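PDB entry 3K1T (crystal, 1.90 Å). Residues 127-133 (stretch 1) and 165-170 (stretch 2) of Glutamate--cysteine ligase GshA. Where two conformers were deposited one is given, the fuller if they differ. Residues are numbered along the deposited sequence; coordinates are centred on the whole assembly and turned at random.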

ATOM      1  N   LEU A 127      -6.799  -7.535  11.978  1.00 14.51           N
ATOM      2  CA  LEU A 127      -7.797  -7.285  13.017  1.00 14.46           C
ATOM      3  C   LEU A 127      -8.673  -8.521  13.263  1.00 14.70           C
ATOM      4  O   LEU A 127      -8.942  -9.301  12.356  1.00 14.71           O
ATOM      5  CB  LEU A 127      -8.646  -6.103  12.608  1.00 14.70           C
ATOM      6  CG  LEU A 127      -7.945  -4.752  12.559  1.00 14.30           C
ATOM      7  CD1 LEU A 127      -8.851  -3.767  11.826  1.00 15.06           C
ATOM      8  CD2 LEU A 127      -7.591  -4.258  14.001  1.00 16.43           C
ATOM      9  N   GLU A 128      -9.093  -8.707  14.518  1.00 15.16           N
ATOM     10  CA  GLU A 128     -10.163  -9.647  14.840  1.00 15.37           C
ATOM     11  C   GLU A 128     -11.449  -8.869  14.628  1.00 14.90           C
ATOM     12  O   GLU A 128     -11.640  -7.820  15.252  1.00 16.46           O
ATOM     13  CB  GLU A 128      -9.974 -10.131  16.286  1.00 16.08           C
ATOM     14  CG  GLU A 128     -10.943 -11.169  16.751  1.00 22.11           C
ATOM     15  CD  GLU A 128     -10.806 -11.463  18.278  1.00 29.17           C
ATOM     16  OE1 GLU A 128      -9.676 -11.258  18.835  1.00 29.82           O
ATOM     17  OE2 GLU A 128     -11.841 -11.866  18.888  1.00 28.59           O
ATOM     18  N   VAL A 129     -12.324  -9.344  13.740  1.00 14.23           N
ATOM     19  CA  VAL A 129     -13.497  -8.548  13.302  1.00 13.75           C
ATOM     20  C   VAL A 129     -14.746  -9.378  13.558  1.00 13.42           C
ATOM     21  O   VAL A 129     -14.747 -10.571  13.272  1.00 12.35           O
ATOM     22  CB  VAL A 129     -13.443  -8.238  11.792  1.00 13.44           C
ATOM     23  CG1 VAL A 129     -14.684  -7.415  11.332  1.00 14.55           C
ATOM     24  CG2 VAL A 129     -12.131  -7.527  11.448  1.00 14.31           C
ATOM     25  N   ARG A 130     -15.792  -8.753  14.100  1.00 13.12           N
ATOM     26  CA  ARG A 130     -17.108  -9.372  14.248  1.00 12.85           C
ATOM     27  C   ARG A 130     -18.139  -8.367  13.756  1.00 13.42           C
ATOM     28  O   ARG A 130     -17.903  -7.147  13.792  1.00 11.86           O
ATOM     29  CB  ARG A 130     -17.356  -9.724  15.733  1.00 13.28           C
ATOM     30  CG  ARG A 130     -16.397 -10.789  16.299  1.00 14.52           C
ATOM     31  CD  ARG A 130     -16.931 -12.203  16.064  1.00 17.11           C
ATOM     32  NE  ARG A 130     -17.964 -12.517  17.065  1.00 18.52           N
ATOM     33  CZ  ARG A 130     -17.718 -12.784  18.346  1.00 20.03           C
ATOM     34  NH1 ARG A 130     -16.469 -12.883  18.798  1.00 23.16           N
ATOM     35  NH2 ARG A 130     -18.725 -13.004  19.188  1.00 20.31           N
ATOM     36  N   ILE A 131     -19.288  -8.884  13.325  1.00 13.45           N
ATOM     37  CA  ILE A 131     -20.324  -8.076  12.727  0.50 13.88           C
ATOM     38  C   ILE A 131     -21.458  -7.871  13.731  1.00 14.42           C
ATOM     39  O   ILE A 131     -22.139  -8.818  14.122  1.00 13.87           O
ATOM     40  CB  ILE A 131     -20.863  -8.714  11.458  0.50 14.16           C
ATOM     41  CG1 ILE A 131     -19.728  -8.963  10.465  0.50 15.08           C
ATOM     42  CG2 ILE A 131     -21.916  -7.814  10.814  0.50 14.28           C
ATOM     43  CD1 ILE A 131     -20.060  -9.972   9.407  0.50 13.96           C
ATOM     44  N   GLY A 132     -21.636  -6.623  14.149  1.00 13.60           N
ATOM     45  CA  GLY A 132     -22.656  -6.259  15.137  1.00 14.15           C
ATOM     46  C   GLY A 132     -23.813  -5.538  14.480  1.00 14.48           C
ATOM     47  O   GLY A 132     -23.679  -4.409  14.002  1.00 13.65           O
ATOM     48  N   SER A 133     -24.959  -6.196  14.456  1.00 14.30           N
ATOM     49  CA  SER A 133     -26.172  -5.615  13.926  1.00 14.65           C
ATOM     50  C   SER A 133     -26.872  -4.671  14.905  1.00 15.25           C
ATOM     51  O   SER A 133     -27.002  -4.997  16.081  1.00 15.59           O
ATOM     52  CB  SER A 133     -27.166  -6.754  13.621  1.00 14.97           C
ATOM     53  OG  SER A 133     -28.352  -6.243  13.037  1.00 16.07           O
TER
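Stretch 2 (165-170) ELDNFD

Stretch 2 lies over one side of the strand formed by residues 128-133 as a tight hairpin, held by side chains and water, with no backbone hydrogen bond between the two stretches. A type II turn runs from Leu-166 to Phe-169. Asn-168, at its third position, has the positive phi (50°) that such turns require and asparagine tolerates well. Leu-166 N donates to Phe-169 O (3.0 Å), and a weak bond returns from Phe-169 N to Leu-166 O (3.1 Å). Gly-132 faces Leu-166 (CA to CA 7.2 Å) and Arg-130 faces Phe-169 (CA to CA 8.2 Å), so the stretches run in roughly opposite directions.

The alternation of the strand turns Glu-128 and Arg-130 toward the hairpin and Val-129 and Ile-131 away. Leu-166 and Phe-169 point back, filling the gap between the backbones. Leu-166 CD1 packs on Arg-130 CB at 3.6 Å, and both leucine methyls, CD1 and CD2, lie 4.3 Å from Gly-132 CA, where glycine offers bare backbone to the branched leucine. The long aliphatic part of Arg-130 also serves the aromatic ring: its CG stands 3.6 Å from the centroid of the Phe-169 ring, 12° off the normal, a CH-pi contact over the face. At the ring edge, where the hydrogens carry partial positive charge, Glu-128 OE2 approaches Phe-169 CD1 to 3.6 Å.

Three m rotamers in succession fold Arg-130 so that its guanidinium reaches the turn, with Phe-169 CB over one face. At the guanidinium edge, Arg-130 NH2 donates to Asp-167 O (3.0 Å, 159°), giving a turn carbonyl a charged donor.

Water completes the polar contact. Water 1 donates to both Glu-128 OE2 (3.1 Å) and Asn-168 O (3.0 Å); water 2 accepts from Arg-130 NH1 (2.9 Å) and donates to Asn-168 O (2.8 Å). One carbonyl thus links to both charged side chains.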

ATOM      1  N   GLU A 165     -20.804  -4.387  23.003  1.00 17.33           N
ATOM      2  CA  GLU A 165     -20.162  -5.687  23.092  0.50 18.34           C
ATOM      3  C   GLU A 165     -20.960  -6.765  22.337  1.00 17.78           C
ATOM      4  O   GLU A 165     -22.174  -6.588  22.040  1.00 17.15           O
ATOM      5  CB  GLU A 165     -19.977  -6.056  24.573  0.50 19.51           C
ATOM      6  CG  GLU A 165     -18.729  -5.369  25.221  0.50 23.02           C
ATOM      7  CD  GLU A 165     -18.874  -5.166  26.706  0.50 27.96           C
ATOM      8  OE1 GLU A 165     -19.805  -5.780  27.285  0.50 30.86           O
ATOM      9  OE2 GLU A 165     -18.077  -4.386  27.295  0.50 27.27           O
ATOM     10  N   LEU A 166     -20.268  -7.853  22.025  1.00 17.07           N
ATOM     11  CA  LEU A 166     -20.877  -9.111  21.548  1.00 17.34           C
ATOM     12  C   LEU A 166     -20.356 -10.197  22.488  1.00 18.34           C
ATOM     13  O   LEU A 166     -19.576  -9.908  23.396  1.00 18.30           O
ATOM     14  CB  LEU A 166     -20.476  -9.418  20.090  1.00 17.28           C
ATOM     15  CG  LEU A 166     -20.808  -8.368  19.047  1.00 15.63           C
ATOM     16  CD1 LEU A 166     -20.203  -8.770  17.653  1.00 14.87           C
ATOM     17  CD2 LEU A 166     -22.319  -8.118  18.982  1.00 12.97           C
ATOM     18  N   ASP A 167     -20.764 -11.441  22.251  1.00 20.03           N
ATOM     19  CA  ASP A 167     -20.375 -12.585  23.104  1.00 21.60           C
ATOM     20  C   ASP A 167     -18.869 -12.676  23.193  1.00 21.08           C
ATOM     21  O   ASP A 167     -18.201 -12.868  22.177  1.00 20.11           O
ATOM     22  CB  ASP A 167     -20.930 -13.883  22.492  1.00 22.88           C
ATOM     23  CG  ASP A 167     -20.533 -15.135  23.284  1.00 28.00           C
ATOM     24  OD1 ASP A 167     -20.860 -15.152  24.484  1.00 32.93           O
ATOM     25  OD2 ASP A 167     -19.904 -16.082  22.701  1.00 34.05           O
ATOM     26  N   ASN A 168     -18.322 -12.496  24.390  1.00 20.85           N
ATOM     27  CA  ASN A 168     -16.884 -12.565  24.577  1.00 21.51           C
ATOM     28  C   ASN A 168     -16.104 -11.695  23.571  1.00 20.89           C
ATOM     29  O   ASN A 168     -15.089 -12.122  23.001  1.00 21.16           O
ATOM     30  CB  ASN A 168     -16.454 -14.051  24.486  1.00 23.49           C
ATOM     31  CG  ASN A 168     -15.043 -14.299  25.032  1.00 28.30           C
ATOM     32  OD1 ASN A 168     -14.547 -13.533  25.868  1.00 34.81           O
ATOM     33  ND2 ASN A 168     -14.383 -15.363  24.542  1.00 31.46           N
ATOM     34  N   PHE A 169     -16.570 -10.463  23.334  1.00 19.38           N
ATOM     35  CA  PHE A 169     -15.949  -9.609  22.318  1.00 18.00           C
ATOM     36  C   PHE A 169     -16.162  -8.147  22.666  1.00 19.20           C
ATOM     37  O   PHE A 169     -17.280  -7.619  22.550  1.00 17.60           O
ATOM     38  CB  PHE A 169     -16.532  -9.868  20.935  1.00 17.87           C
ATOM     39  CG  PHE A 169     -15.818  -9.119  19.821  1.00 16.02           C
ATOM     40  CD1 PHE A 169     -14.625  -9.609  19.300  1.00 18.18           C
ATOM     41  CD2 PHE A 169     -16.352  -7.958  19.295  1.00 15.43           C
ATOM     42  CE1 PHE A 169     -13.969  -8.958  18.256  1.00 17.88           C
ATOM     43  CE2 PHE A 169     -15.703  -7.288  18.248  1.00 17.78           C
ATOM     44  CZ  PHE A 169     -14.514  -7.788  17.731  1.00 17.77           C
ATOM     45  N   ASP A 170     -15.096  -7.502  23.090  1.00 19.68           N
ATOM     46  CA  ASP A 170     -15.179  -6.080  23.383  1.00 21.80           C
ATOM     47  C   ASP A 170     -14.176  -5.346  22.535  1.00 21.72           C
ATOM     48  O   ASP A 170     -12.981  -5.455  22.773  1.00 21.89           O
ATOM     49  CB  ASP A 170     -14.925  -5.764  24.851  1.00 22.84           C
ATOM     50  CG  ASP A 170     -15.007  -4.249  25.104  1.00 26.49           C
ATOM     51  OD1 ASP A 170     -14.053  -3.516  24.798  1.00 37.30           O
ATOM     52  OD2 ASP A 170     -16.044  -3.772  25.534  1.00 36.46           O
TER
HETATM   53  O   HOH W   1     -12.339 -11.411  21.947  1.00 42.09           O
HETATM   54  O   HOH W   2     -15.537 -14.169  21.165  1.00 25.46           O